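Local coordinates for cysteine hydrolase (Pseudomonas syringae pv. phaseolicola 1448A, PDB 3IRV), which probably acts as a hydrolase of the isochorismatase-like cysteine hydrolase family, its natural substrate not being established, at residues A[28-32]-A[70-74]; A[64-68]-A[133-139]; A[80-84]-A[119-123]. All blocks are in the same frame, centred on the assembly; numbering follows the deposited sequence.

Interaction 1. Residues A[28-32]-A[70-74]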
loop_
_atom_site.group_PDB
_atom_site.type_symbol
_atom_site.label_atom_id
_atom_site.label_comp_id
_atom_site.label_asym_id
_atom_site.label_seq_id
_atom_site.Cartn_x
_atom_site.Cartn_y
_atom_site.Cartn_z
ATOM N N VAL A 28 -13.313 6.859 4.137
ATOM C CA VAL A 28 -12.943 6.307 2.836
ATOM C C VAL A 28 -14.080 5.523 2.183
ATOM O O VAL A 28 -14.476 4.454 2.693
ATOM C CB VAL A 28 -11.707 5.396 2.970
ATOM C CG1 VAL A 28 -11.265 4.888 1.580
ATOM C CG2 VAL A 28 -10.568 6.136 3.732
ATOM N N ASP A 29 -14.592 6.054 1.066
ATOM C CA ASP A 29 -15.436 5.315 0.125
ATOM C C ASP A 29 -16.672 4.662 0.774
ATOM O O ASP A 29 -17.044 3.531 0.429
ATOM C CB ASP A 29 -14.592 4.271 -0.620
ATOM C CG ASP A 29 -13.580 4.919 -1.563
ATOM O OD1 ASP A 29 -13.600 6.169 -1.678
ATOM O OD2 ASP A 29 -12.761 4.178 -2.143
ATOM N N MET A 30 -17.318 5.389 1.683
ATOM C CA MET A 30 -18.594 4.899 2.237
ATOM C C MET A 30 -19.764 5.205 1.285
ATOM O O MET A 30 -20.737 5.893 1.629
ATOM C CB MET A 30 -18.785 5.336 3.697
ATOM C CG MET A 30 -17.780 4.644 4.657
ATOM S SD MET A 30 -17.891 2.822 4.747
ATOM C CE MET A 30 -19.390 2.718 5.831
ATOM N N GLN A 31 -19.650 4.609 0.101
ATOM C CA GLN A 31 -20.554 4.845 -1.023
ATOM C C GLN A 31 -21.524 3.686 -1.142
ATOM O O GLN A 31 -21.226 2.539 -0.719
ATOM C CB GLN A 31 -19.738 4.958 -2.317
ATOM C CG GLN A 31 -18.812 6.181 -2.362
ATOM C CD GLN A 31 -17.777 6.058 -3.432
ATOM O OE1 GLN A 31 -16.670 5.571 -3.166
ATOM N NE2 GLN A 31 -18.124 6.450 -4.669
ATOM N N LYS A 32 -22.689 3.951 -1.759
ATOM C CA LYS A 32 -23.705 2.880 -1.872
ATOM C C LYS A 32 -23.197 1.623 -2.599
ATOM O O LYS A 32 -23.580 0.499 -2.260
ATOM C CB LYS A 32 -24.955 3.427 -2.571
ATOM C CG LYS A 32 -25.605 4.527 -1.771
ATOM C CD LYS A 32 -26.723 5.217 -2.540
ATOM C CE LYS A 32 -27.625 5.953 -1.583
ATOM N NZ LYS A 32 -28.435 7.021 -2.241
ATOM N N LEU A 70 -13.910 10.583 1.133
ATOM C CA LEU A 70 -13.362 10.211 -0.171
ATOM C C LEU A 70 -14.446 9.453 -0.928
ATOM O O LEU A 70 -15.203 8.663 -0.326
ATOM C CB LEU A 70 -12.173 9.261 -0.020
ATOM C CG LEU A 70 -11.013 9.818 0.803
ATOM C CD1 LEU A 70 -9.878 8.811 0.778
ATOM C CD2 LEU A 70 -10.566 11.189 0.288
ATOM N N ARG A 71 -14.532 9.690 -2.233
ATOM C CA ARG A 71 -15.407 8.903 -3.097
ATOM C C ARG A 71 -14.620 8.416 -4.292
ATOM O O ARG A 71 -13.888 9.206 -4.912
ATOM C CB ARG A 71 -16.583 9.748 -3.604
ATOM C CG ARG A 71 -17.430 10.365 -2.481
ATOM C CD ARG A 71 -18.689 11.080 -3.034
ATOM N NE ARG A 71 -18.320 12.091 -4.039
ATOM C CZ ARG A 71 -19.191 12.872 -4.671
ATOM N NH1 ARG A 71 -20.482 12.760 -4.409
ATOM N NH2 ARG A 71 -18.764 13.751 -5.583
ATOM N N HIS A 72 -14.758 7.130 -4.620
ATOM C CA HIS A 72 -14.133 6.589 -5.806
ATOM C C HIS A 72 -15.114 6.779 -6.956
ATOM O O HIS A 72 -16.181 6.152 -6.977
ATOM C CB HIS A 72 -13.810 5.115 -5.603
ATOM C CG HIS A 72 -12.880 4.550 -6.634
ATOM N ND1 HIS A 72 -12.337 3.280 -6.547
ATOM C CD2 HIS A 72 -12.371 5.096 -7.767
ATOM C CE1 HIS A 72 -11.544 3.071 -7.582
ATOM N NE2 HIS A 72 -11.549 4.153 -8.338
ATOM N N ILE A 73 -14.773 7.678 -7.874
ATOM C CA ILE A 73 -15.677 8.094 -8.948
ATOM C C ILE A 73 -14.831 8.339 -10.205
ATOM O O ILE A 73 -13.769 9.009 -10.131
ATOM C CB ILE A 73 -16.406 9.397 -8.581
ATOM C CG1 ILE A 73 -17.356 9.191 -7.388
ATOM C CG2 ILE A 73 -17.248 9.890 -9.787
ATOM C CD1 ILE A 73 -18.176 10.424 -7.044
ATOM N N VAL A 74 -15.300 7.806 -11.341
ATOM C CA VAL A 74 -14.651 8.035 -12.648
ATOM C C VAL A 74 -15.657 8.668 -13.615
ATOM O O VAL A 74 -16.864 8.698 -13.334
ATOM C CB VAL A 74 -14.061 6.738 -13.233
ATOM C CG1 VAL A 74 -13.066 6.081 -12.243
ATOM C CG2 VAL A 74 -15.201 5.738 -13.555
HETATM O O HOH W 1 -16.816 8.370 1.906
#
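Gln31 grips the backbone of His72 with both ends of its side-chain amide. The N-H of His72 points almost straight at OE1 (N to OE1 2.9 Å), while Gln31 NE2 gives a hydrogen to His72 O at 3.0 Å, the N-H...O angle being 179°. That acceptor lies in the plane of the Gln31 amide, although NE2 itself stands above the carbonyl plane of His72. Glutamine suits the place because one flat group can donate and accept, much as a neighbouring strand would; its extended chain carries the amide across to Arg71 and His72. Two residues earlier, Asp29 N bonds to Leu70 O at 3.0 Å. A water takes the N-H of Met30 and donates to the same oxygen, 2.8 Å from Leu70 O. Below this polar layer, Val28 and Leu70 run side by side, with CG2 of Val28 4.0 Å from CD1 of Leu70. The carboxylate of Asp29 leans over the start of the His72 side chain, OD2 lying 3.7 Å from His72 CB, but its main partner is Lys119, in a salt bridge. Asp29 and Lys119, both touching Cys152, are consistent with the Asp-Lys-Cys catalytic triad of isochorismatase-like hydrolases. Outward, Arg71 is anchored by a salt bridge to Asp118, and Gln31 NE2 also bonds to Val102 O. The contact thus lies at the C-terminal ends of parallel strands 23-28 and 66-72, where 28-32 leaves the sheet for helix 32-35, with strand 115-119 beyond 66-72 and helix 149-162 packed against Val28 and Leu70.

Interaction 2. Residues A[64-68]-A[133-139]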
loop_
_atom_site.group_PDB
_atom_site.type_symbol
_atom_site.label_atom_id
_atom_site.label_comp_id
_atom_site.label_asym_id
_atom_site.label_seq_id
_atom_site.Cartn_x
_atom_site.Cartn_y
_atom_site.Cartn_z
ATOM N N GLN A 64 -14.571 20.693 16.109
ATOM C CA GLN A 64 -14.046 21.437 14.956
ATOM C C GLN A 64 -12.888 20.676 14.285
ATOM O O GLN A 64 -11.933 21.278 13.770
ATOM C CB GLN A 64 -13.632 22.869 15.361
ATOM C CG GLN A 64 -14.745 23.915 15.308
ATOM C CD GLN A 64 -15.970 23.538 16.116
ATOM O OE1 GLN A 64 -15.881 23.266 17.316
ATOM N NE2 GLN A 64 -17.128 23.517 15.459
ATOM N N VAL A 65 -12.971 19.345 14.325
ATOM C CA VAL A 65 -12.015 18.490 13.632
ATOM C C VAL A 65 -12.608 18.282 12.222
ATOM O O VAL A 65 -13.744 17.812 12.090
ATOM C CB VAL A 65 -11.829 17.129 14.345
ATOM C CG1 VAL A 65 -11.056 16.141 13.454
ATOM C CG2 VAL A 65 -11.093 17.317 15.679
ATOM N N MET A 66 -11.859 18.672 11.190
ATOM C CA MET A 66 -12.356 18.612 9.807
ATOM C C MET A 66 -12.703 17.197 9.404
ATOM O O MET A 66 -11.964 16.272 9.706
ATOM C CB MET A 66 -11.312 19.180 8.821
ATOM C CG MET A 66 -11.707 19.100 7.323
ATOM S SD MET A 66 -10.610 20.035 6.182
ATOM C CE MET A 66 -9.073 19.569 6.917
ATOM N N VAL A 67 -13.857 17.040 8.753
ATOM C CA VAL A 67 -14.295 15.760 8.233
ATOM C C VAL A 67 -14.204 15.774 6.709
ATOM O O VAL A 67 -14.782 16.659 6.062
ATOM C CB VAL A 67 -15.759 15.486 8.619
ATOM C CG1 VAL A 67 -16.274 14.254 7.913
ATOM C CG2 VAL A 67 -15.867 15.320 10.137
ATOM N N ILE A 68 -13.505 14.778 6.158
ATOM C CA ILE A 68 -13.302 14.649 4.705
ATOM C C ILE A 68 -13.819 13.298 4.247
ATOM O O ILE A 68 -13.425 12.275 4.796
ATOM C CB ILE A 68 -11.807 14.726 4.351
ATOM C CG1 ILE A 68 -11.246 16.072 4.832
ATOM C CG2 ILE A 68 -11.592 14.520 2.831
ATOM C CD1 ILE A 68 -9.701 16.200 4.835
ATOM N N VAL A 133 -6.078 20.146 0.682
ATOM C CA VAL A 133 -7.068 20.358 1.729
ATOM C C VAL A 133 -6.414 20.240 3.138
ATOM O O VAL A 133 -6.633 21.079 4.019
ATOM C CB VAL A 133 -8.261 19.406 1.539
ATOM C CG1 VAL A 133 -9.229 19.442 2.736
ATOM C CG2 VAL A 133 -8.988 19.726 0.209
ATOM N N LEU A 134 -5.577 19.223 3.315
ATOM C CA LEU A 134 -4.967 18.980 4.624
ATOM C C LEU A 134 -3.904 20.028 4.921
ATOM O O LEU A 134 -3.890 20.632 5.998
ATOM C CB LEU A 134 -4.336 17.583 4.645
ATOM C CG LEU A 134 -5.320 16.413 4.542
ATOM C CD1 LEU A 134 -4.543 15.096 4.444
ATOM C CD2 LEU A 134 -6.230 16.402 5.796
ATOM N N ARG A 135 -2.998 20.260 3.975
ATOM C CA ARG A 135 -1.901 21.198 4.281
ATOM C C ARG A 135 -2.374 22.642 4.380
ATOM O O ARG A 135 -1.839 23.397 5.179
ATOM C CB ARG A 135 -0.742 21.082 3.281
ATOM C CG ARG A 135 -0.028 19.717 3.304
ATOM C CD ARG A 135 0.609 19.395 4.673
ATOM N NE ARG A 135 1.436 18.184 4.601
ATOM C CZ ARG A 135 2.001 17.568 5.631
ATOM N NH1 ARG A 135 1.856 18.028 6.871
ATOM N NH2 ARG A 135 2.726 16.465 5.408
ATOM N N ALA A 136 -3.408 23.007 3.607
ATOM C CA ALA A 136 -3.977 24.371 3.722
ATOM C C ALA A 136 -4.455 24.661 5.158
ATOM O O ALA A 136 -4.388 25.812 5.633
ATOM C CB ALA A 136 -5.118 24.551 2.730
ATOM N N ARG A 137 -4.932 23.624 5.851
ATOM C CA ARG A 137 -5.421 23.764 7.235
ATOM C C ARG A 137 -4.319 23.474 8.274
ATOM O O ARG A 137 -4.578 23.484 9.477
ATOM C CB ARG A 137 -6.614 22.821 7.456
ATOM C CG ARG A 137 -7.436 23.116 8.717
ATOM C CD ARG A 137 -8.402 21.990 8.998
ATOM N NE ARG A 137 -9.258 22.176 10.169
ATOM C CZ ARG A 137 -10.430 22.806 10.151
ATOM N NH1 ARG A 137 -10.893 23.353 9.022
ATOM N NH2 ARG A 137 -11.138 22.900 11.269
ATOM N N ASP A 138 -3.108 23.189 7.791
ATOM C CA ASP A 138 -1.956 22.811 8.613
ATOM C C ASP A 138 -2.211 21.499 9.369
ATOM O O ASP A 138 -1.730 21.320 10.506
ATOM C CB ASP A 138 -1.537 23.924 9.598
ATOM C CG ASP A 138 -0.068 23.816 10.030
ATOM O OD1 ASP A 138 0.765 23.195 9.314
ATOM O OD2 ASP A 138 0.243 24.357 11.112
ATOM N N VAL A 139 -2.994 20.604 8.764
ATOM C CA VAL A 139 -3.246 19.306 9.401
ATOM C C VAL A 139 -2.042 18.405 9.196
ATOM O O VAL A 139 -1.486 18.365 8.095
ATOM C CB VAL A 139 -4.488 18.638 8.783
ATOM C CG1 VAL A 139 -4.577 17.155 9.168
ATOM C CG2 VAL A 139 -5.745 19.414 9.190
HETATM O O HOH W 2 -9.407 20.138 11.896
#
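Met66 pushes its thioether into a hollow formed by Val133, Leu134, Arg137 and Val139. Its CG lies anti to the backbone N (chi1 177°), carrying the chain out from the strand before a bend at the sulfur turns CE toward the end of the helix. SD rests against Val133 CG1 at 3.8 Å, and CE lies against CD of Arg137, at 3.3 Å an unusually close approach. Val139 CG2 forms another wall, 4.0 Å from Met66 CE. A flexible, unbranched methionine can follow such a curved hollow. Farther along the strand the next bump on this side is Ile68, whose CD1 meets Val133 CG1 tip to tip and comes within 3.6 Å of Leu134 CD2, so the delta methyl settles between these two helix side chains. This is the layered alpha/beta packing of the isochorismatase fold: strand 66-72 of the parallel sheet presents alternate residues, Met66 and Ile68, to helix 130-136. The helix stops in a Schellman motif, with Asp138 at positive phi and Val139 N bonded to Leu134 O, and the turn brings Val139 back toward the sheet. Toward solvent, Arg137 stretches out antiparallel to Met66. Its straight methylenes shield the sulfur side chain, while CB of Met66 lies 3.8 Å above one face of the guanidinium, toward its rim. At the guanidinium edge NH2 makes a weak hydrogen bond to Gln64 O at 3.1 Å. A water joins Met66 N to Arg137 NE, the latter bond weak. Gln64, itself at positive phi, closes the Schellman motif of helix 50-62, and deeper in the sheet Met66 and Ile68 both touch Val115.

Interaction 3. Residues A[80-84]-A[119-123]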
loop_
_atom_site.group_PDB
_atom_site.type_symbol
_atom_site.label_atom_id
_atom_site.label_comp_id
_atom_site.label_asym_id
_atom_site.label_seq_id
_atom_site.Cartn_x
_atom_site.Cartn_y
_atom_site.Cartn_z
ATOM N N ASP A 80 -10.310 8.052 -18.095
ATOM C CA ASP A 80 -9.577 8.209 -16.834
ATOM C C ASP A 80 -9.372 6.876 -16.139
ATOM O O ASP A 80 -9.089 6.835 -14.933
ATOM C CB ASP A 80 -10.290 9.196 -15.899
ATOM C CG ASP A 80 -11.756 8.844 -15.671
ATOM O OD1 ASP A 80 -12.229 7.759 -16.134
ATOM O OD2 ASP A 80 -12.437 9.644 -14.994
ATOM N N THR A 81 -9.535 5.782 -16.904
ATOM C CA THR A 81 -9.283 4.438 -16.379
ATOM C C THR A 81 -8.399 3.677 -17.346
ATOM O O THR A 81 -8.690 3.576 -18.552
ATOM C CB THR A 81 -10.574 3.636 -16.139
ATOM O OG1 THR A 81 -11.359 3.573 -17.350
ATOM C CG2 THR A 81 -11.388 4.259 -15.011
ATOM N N GLY A 82 -7.271 3.211 -16.824
ATOM C CA GLY A 82 -6.322 2.392 -17.591
ATOM C C GLY A 82 -6.157 1.097 -16.821
ATOM O O GLY A 82 -6.927 0.142 -17.028
ATOM N N ARG A 83 -5.169 1.063 -15.919
ATOM C CA ARG A 83 -4.996 -0.115 -15.051
ATOM C C ARG A 83 -6.242 -0.465 -14.233
ATOM O O ARG A 83 -6.544 -1.642 -14.071
ATOM C CB ARG A 83 -3.773 0.016 -14.146
ATOM C CG ARG A 83 -2.457 0.319 -14.917
ATOM C CD ARG A 83 -1.970 -0.827 -15.819
ATOM N NE ARG A 83 -2.715 -0.886 -17.075
ATOM C CZ ARG A 83 -2.525 -0.052 -18.101
ATOM N NH1 ARG A 83 -3.276 -0.189 -19.189
ATOM N NH2 ARG A 83 -1.592 0.935 -18.054
ATOM N N MET A 84 -6.968 0.555 -13.762
ATOM C CA MET A 84 -8.200 0.329 -12.997
ATOM C C MET A 84 -9.194 -0.501 -13.844
ATOM O O MET A 84 -9.829 -1.434 -13.334
ATOM C CB MET A 84 -8.837 1.655 -12.535
ATOM C CG MET A 84 -10.062 1.471 -11.654
ATOM S SD MET A 84 -9.790 0.766 -9.970
ATOM C CE MET A 84 -11.468 0.195 -9.697
ATOM N N LYS A 119 -11.693 10.583 -6.213
ATOM C CA LYS A 119 -10.453 9.941 -6.646
ATOM C C LYS A 119 -10.737 8.898 -7.704
ATOM O O LYS A 119 -11.816 8.320 -7.708
ATOM C CB LYS A 119 -9.746 9.293 -5.455
ATOM C CG LYS A 119 -10.564 8.171 -4.759
ATOM C CD LYS A 119 -9.877 7.745 -3.443
ATOM C CE LYS A 119 -10.671 6.692 -2.675
ATOM N NZ LYS A 119 -10.573 5.330 -3.305
ATOM N N LEU A 120 -9.758 8.675 -8.581
ATOM C CA LEU A 120 -9.923 7.766 -9.710
ATOM C C LEU A 120 -9.511 6.323 -9.421
ATOM O O LEU A 120 -9.805 5.421 -10.224
ATOM C CB LEU A 120 -9.110 8.256 -10.924
ATOM C CG LEU A 120 -9.441 9.632 -11.494
ATOM C CD1 LEU A 120 -8.401 9.981 -12.609
ATOM C CD2 LEU A 120 -10.865 9.677 -12.021
ATOM N N PHE A 121 -8.764 6.110 -8.339
ATOM C CA PHE A 121 -8.185 4.794 -8.087
ATOM C C PHE A 121 -8.351 4.519 -6.593
ATOM O O PHE A 121 -9.379 4.889 -6.011
ATOM C CB PHE A 121 -6.714 4.816 -8.533
ATOM C CG PHE A 121 -6.257 3.578 -9.266
ATOM C CD1 PHE A 121 -5.389 3.694 -10.357
ATOM C CD2 PHE A 121 -6.689 2.318 -8.898
ATOM C CE1 PHE A 121 -4.933 2.551 -11.052
ATOM C CE2 PHE A 121 -6.226 1.172 -9.581
ATOM C CZ PHE A 121 -5.360 1.301 -10.656
ATOM N N TYR A 122 -7.378 3.871 -5.967
ATOM C CA TYR A 122 -7.559 3.471 -4.562
ATOM C C TYR A 122 -7.094 4.527 -3.552
ATOM O O TYR A 122 -7.764 4.764 -2.526
ATOM C CB TYR A 122 -6.853 2.146 -4.256
ATOM C CG TYR A 122 -7.196 1.042 -5.215
ATOM C CD1 TYR A 122 -8.527 0.728 -5.527
ATOM C CD2 TYR A 122 -6.176 0.312 -5.823
ATOM C CE1 TYR A 122 -8.825 -0.306 -6.419
ATOM C CE2 TYR A 122 -6.462 -0.730 -6.720
ATOM C CZ TYR A 122 -7.780 -1.024 -7.014
ATOM O OH TYR A 122 -8.032 -2.068 -7.884
ATOM N N SER A 123 -5.924 5.097 -3.819
ATOM C CA SER A 123 -5.262 6.042 -2.929
ATOM C C SER A 123 -6.094 7.292 -2.738
ATOM O O SER A 123 -6.500 7.921 -3.729
ATOM C CB SER A 123 -3.952 6.488 -3.552
ATOM O OG SER A 123 -3.333 7.462 -2.742
HETATM O O HOH W 3 -8.548 5.093 -12.762
#
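Just past Lys119, Leu120 crosses Asp80 at about a right angle, both delta methyls packed against the aspartate CB from the same side. CD2 comes within 3.4 Å of Asp80 OD2, but the stronger partner of this carboxylate is Arg75, in a salt bridge. Between the two backbones a water donates to both Asp80 O (2.8 Å) and Leu120 O (2.9 Å), joining the two carbonyls. Next comes Phe121, whose ring slides past Met84: the CB of Met84 stands over one face, 4.0 Å from the ring centroid, and SD makes an oblique Met-aromatic contact. The methionine CG lies anti to its own nitrogen (chi1 -176°), and a bend at chi2 brings the sulfur to the ring. Arg83 CB reaches the ring edge, while Phe121 O accepts from Lys119 NZ, also salt-bridged to Asp29. Here the loop after strand 115-119 meets the start of helix 83-87 near the carboxyl ends of the sheet strands, and the second subunit packs against both, its His162 meeting the Phe121 ring and its Glu164 accepting from Arg83 N. Tyr122 gives Met84 SD a second aromatic neighbour, CE1 being 3.8 Å from that sulfur; an unbranched, polarisable thioether can lie against two rings at once. CD2 of Phe121 sits over the centre of the tyrosine ring. The Tyr122 hydroxyl bonds to Glu203 O of the second subunit, and Tyr122 O accepts from Lys119 NZ.

Strand 66-72 serves interactions 1 and 2, toward its two ends: the carboxyl end forms a buried contact, the amino end a partly buried one against helix 130-136. Interaction 1 is dominated by amide and backbone hydrogen bonds, as suits the probable active-site end of the sheet, whereas interaction 2 is mainly aliphatic packing sealed on the solvent side by an arginine. Interaction 3, also partly buried, relies on sulfur and aromatic rings at the subunit boundary. It directly touches interaction 1 through the Asp29-Lys119 salt bridge and a probable hydrogen bond from His72 NE2 to Leu120 O, while interactions 2 and 3 remain about 9 Å apart at their nearest atoms.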